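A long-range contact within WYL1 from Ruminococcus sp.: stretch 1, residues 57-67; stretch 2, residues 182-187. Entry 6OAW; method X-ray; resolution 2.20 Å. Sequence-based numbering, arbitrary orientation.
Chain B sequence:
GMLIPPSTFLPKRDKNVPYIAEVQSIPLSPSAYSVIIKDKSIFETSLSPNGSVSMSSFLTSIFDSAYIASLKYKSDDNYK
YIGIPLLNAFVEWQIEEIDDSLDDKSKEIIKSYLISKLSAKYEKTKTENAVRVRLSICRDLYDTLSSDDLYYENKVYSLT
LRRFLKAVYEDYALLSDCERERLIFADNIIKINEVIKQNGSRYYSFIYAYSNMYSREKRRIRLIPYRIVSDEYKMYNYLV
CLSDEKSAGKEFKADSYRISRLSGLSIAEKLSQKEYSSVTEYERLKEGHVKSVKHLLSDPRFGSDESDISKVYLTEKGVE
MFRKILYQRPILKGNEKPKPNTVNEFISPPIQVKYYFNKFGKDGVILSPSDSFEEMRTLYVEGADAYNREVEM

Stretch 1 57-67: SFLTSIFDSAY
Stretch 2 (182-187) RLIFAD

This is a small, mostly apolar contact in which one face of a continuous helix packs against the last residues of one helix and the first residue of the next, with a single serine hydroxyl placed among backbone carbonyls at its centre.

Residues 57-67 are helical throughout, with phi near -62° and psi near -46°, and the helix runs on beyond both ends. Its backbone bonds follow the i to i-4 pattern: Ser-61 N lies 2.9 Å from Ser-57 O, Ser-65 N 3.0 Å from Ser-61 O, and Ala-66 N 3.0 Å from Ile-62 O. The second stretch is less regular. Residues 182-184 close one helix, Phe-185 leaves helical geometry at phi/psi -108°/28°, and Ala-186 and Asp-187 begin the next helix, for which Phe-185 occupies the N-cap position. Across this break a weak bond joins Ala-186 N to Leu-183 O at 3.4 Å. The CA-to-CB bond of Phe-185 (chi1 -75°, chi2 -81°) points away from the first stretch, and the side chain makes no contact.

The register is set by Ser-65 and Leu-183, whose CA atoms are 5.5 Å apart. So close an approach suits a small residue, and Ser-65, buried and with its CB directed toward the other stretch, supplies one. Its m rotamer (chi1 -66°) puts OG 2.8 Å from Leu-183 O and also 3.1 Å from Ser-61 O, one turn back in its own helix. The hydroxyl has one proton and two acceptors within reach, and the geometry does not settle which receives it. The same OG is 3.1 Å from Ala-186 CB, which points toward the helix; a methyl group fits this tight spot, where the side chain has little room.

Leu-183, m,t (chi1 -74°, chi2 175°), has the largest area covered in the contact, 82 Å² of the 319 Å² buried in all. Its CB points sideways, but the branched end comes nearer: CD2 lies 4.0 Å from Ser-65 CB, 3.8 Å from Ala-66 N and 4.2 Å from Ala-66 CB. At Ala-66 the side chain is a single methyl, and the leucine CD2 lies close to the helix backbone here.

A second apolar contact forms about two turns earlier in the first helix. Phe-58 (chi1 -171°, t; chi2 75°) has a sideways CB, but its long side chain brings CZ to 3.8 Å from Ile-184 CD1. That methyl lies at the edge of the ring, near its plane. Ile-184 is m,t (chi1 -60°, chi2 169°), an extended form that carries CD1 to the phenyl. Ile-62 (m,t) borders the contact, with 32 Å² covered.

Ser-61 (chi1 -66°) has its CB toward the second stretch, yet its OG bonds to Ser-57 O at 3.2 Å, so its polarity is met within its own helix. The CA-to-CB bond of Phe-63 points away, and its ring makes no contact with the second stretch. Asp-64 and Asp-187 are exposed and make no contact across the stretches, as suits charged residues.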

# COMPACT_ATOMS: atom_id res chain seq x y z
N SER B 57 -21.67 12.43 -6.47
CA SER B 57 -20.77 13.45 -7.06
C SER B 57 -19.32 12.97 -6.90
O SER B 57 -18.55 13.03 -7.86
CB SER B 57 -21.02 14.81 -6.44
OG SER B 57 -19.86 15.62 -6.50
N PHE B 58 -18.97 12.47 -5.71
CA PHE B 58 -17.60 12.03 -5.41
C PHE B 58 -17.27 10.81 -6.31
O PHE B 58 -16.20 10.79 -6.93
CB PHE B 58 -17.44 11.79 -3.91
CG PHE B 58 -16.01 11.56 -3.50
CD1 PHE B 58 -15.12 12.61 -3.44
CD2 PHE B 58 -15.54 10.28 -3.23
CE1 PHE B 58 -13.79 12.40 -3.11
CE2 PHE B 58 -14.21 10.08 -2.90
CZ PHE B 58 -13.34 11.14 -2.82
N LEU B 59 -18.18 9.84 -6.41
CA LEU B 59 -17.98 8.62 -7.23
C LEU B 59 -17.90 9.05 -8.70
O LEU B 59 -17.14 8.43 -9.47
CB LEU B 59 -19.12 7.62 -7.02
CG LEU B 59 -19.16 6.94 -5.65
CD1 LEU B 59 -20.43 6.15 -5.49
CD2 LEU B 59 -17.95 6.04 -5.46
N THR B 60 -18.66 10.08 -9.07
CA THR B 60 -18.71 10.60 -10.45
C THR B 60 -17.37 11.26 -10.80
O THR B 60 -16.89 11.03 -11.93
CB THR B 60 -19.94 11.47 -10.66
OG1 THR B 60 -21.04 10.57 -10.49
CG2 THR B 60 -19.97 12.12 -12.02
N SER B 61 -16.79 12.06 -9.91
CA SER B 61 -15.45 12.69 -10.09
C SER B 61 -14.41 11.60 -10.33
O SER B 61 -13.55 11.77 -11.20
CB SER B 61 -15.06 13.51 -8.89
OG SER B 61 -15.91 14.62 -8.76
N ILE B 62 -14.44 10.54 -9.52
CA ILE B 62 -13.46 9.43 -9.63
C ILE B 62 -13.61 8.82 -11.02
O ILE B 62 -12.60 8.72 -11.74
CB ILE B 62 -13.66 8.38 -8.53
CG1 ILE B 62 -13.34 8.96 -7.15
CG2 ILE B 62 -12.83 7.14 -8.82
CD1 ILE B 62 -13.70 8.04 -6.01
N PHE B 63 -14.85 8.44 -11.38
CA PHE B 63 -15.17 7.86 -12.69
C PHE B 63 -14.69 8.80 -13.79
O PHE B 63 -13.99 8.30 -14.66
CB PHE B 63 -16.66 7.53 -12.83
CG PHE B 63 -16.95 6.83 -14.12
CD1 PHE B 63 -17.11 7.57 -15.29
CD2 PHE B 63 -16.96 5.45 -14.18
CE1 PHE B 63 -17.28 6.92 -16.49
CE2 PHE B 63 -17.16 4.81 -15.39
CZ PHE B 63 -17.32 5.54 -16.54
N ASP B 64 -14.98 10.10 -13.73
CA ASP B 64 -14.70 11.07 -14.82
C ASP B 64 -13.19 11.17 -15.03
O ASP B 64 -12.71 11.10 -16.20
CB ASP B 64 -15.31 12.45 -14.56
CG ASP B 64 -16.82 12.50 -14.76
OD1 ASP B 64 -17.37 11.53 -15.31
OD2 ASP B 64 -17.43 13.50 -14.35
N SER B 65 -12.45 11.31 -13.93
CA SER B 65 -10.98 11.41 -13.99
C SER B 65 -10.37 10.14 -14.58
O SER B 65 -9.54 10.26 -15.50
CB SER B 65 -10.46 11.71 -12.62
OG SER B 65 -10.90 13.01 -12.27
N ALA B 66 -10.72 8.97 -14.05
CA ALA B 66 -10.12 7.69 -14.47
C ALA B 66 -10.46 7.46 -15.95
O ALA B 66 -9.59 6.99 -16.69
CB ALA B 66 -10.64 6.57 -13.61
N TYR B 67 -11.69 7.78 -16.36
CA TYR B 67 -12.23 7.54 -17.71
C TYR B 67 -11.48 8.39 -18.73
O TYR B 67 -11.04 7.86 -19.77
CB TYR B 67 -13.73 7.84 -17.79
CG TYR B 67 -14.28 7.77 -19.19
CD1 TYR B 67 -14.09 6.62 -19.95
CD2 TYR B 67 -14.95 8.84 -19.78
CE1 TYR B 67 -14.58 6.52 -21.24
CE2 TYR B 67 -15.44 8.76 -21.08
CZ TYR B 67 -15.25 7.59 -21.81
OH TYR B 67 -15.70 7.45 -23.09
N ARG B 182 -4.64 12.15 -7.00
CA ARG B 182 -4.47 12.72 -8.37
C ARG B 182 -5.76 12.51 -9.16
O ARG B 182 -6.09 13.37 -9.95
CB ARG B 182 -3.25 12.15 -9.09
CG ARG B 182 -1.95 12.42 -8.36
CD ARG B 182 -0.78 12.49 -9.32
NE ARG B 182 -0.37 11.18 -9.78
CZ ARG B 182 0.33 10.30 -9.06
NH1 ARG B 182 0.68 10.59 -7.82
NH2 ARG B 182 0.65 9.12 -9.56
N LEU B 183 -6.49 11.43 -8.93
CA LEU B 183 -7.83 11.24 -9.52
C LEU B 183 -8.79 12.30 -8.98
O LEU B 183 -9.51 12.93 -9.79
CB LEU B 183 -8.35 9.83 -9.22
CG LEU B 183 -7.68 8.71 -10.01
CD1 LEU B 183 -8.17 7.35 -9.54
CD2 LEU B 183 -7.92 8.89 -11.50
N ILE B 184 -8.79 12.55 -7.67
CA ILE B 184 -9.75 13.50 -7.04
C ILE B 184 -9.47 14.92 -7.53
O ILE B 184 -10.44 15.66 -7.69
CB ILE B 184 -9.66 13.43 -5.50
CG1 ILE B 184 -9.99 12.03 -4.98
CG2 ILE B 184 -10.53 14.50 -4.85
CD1 ILE B 184 -9.65 11.88 -3.50
N PHE B 185 -8.21 15.30 -7.71
CA PHE B 185 -7.81 16.69 -8.04
C PHE B 185 -7.34 16.74 -9.49
O PHE B 185 -6.48 17.59 -9.84
CB PHE B 185 -6.76 17.19 -7.04
CG PHE B 185 -7.34 17.53 -5.69
CD1 PHE B 185 -7.96 18.76 -5.49
CD2 PHE B 185 -7.25 16.65 -4.64
CE1 PHE B 185 -8.48 19.09 -4.24
CE2 PHE B 185 -7.78 16.97 -3.40
CZ PHE B 185 -8.41 18.18 -3.20
N ALA B 186 -7.87 15.85 -10.32
CA ALA B 186 -7.49 15.73 -11.74
C ALA B 186 -7.62 17.08 -12.45
O ALA B 186 -6.75 17.41 -13.27
CB ALA B 186 -8.33 14.70 -12.41
N ASP B 187 -8.68 17.83 -12.14
CA ASP B 187 -8.99 19.12 -12.83
C ASP B 187 -7.81 20.06 -12.56
O ASP B 187 -7.32 20.63 -13.55
CB ASP B 187 -10.38 19.65 -12.45
CG ASP B 187 -11.59 18.85 -12.96
OD1 ASP B 187 -11.42 17.83 -13.68
OD2 ASP B 187 -12.73 19.25 -12.63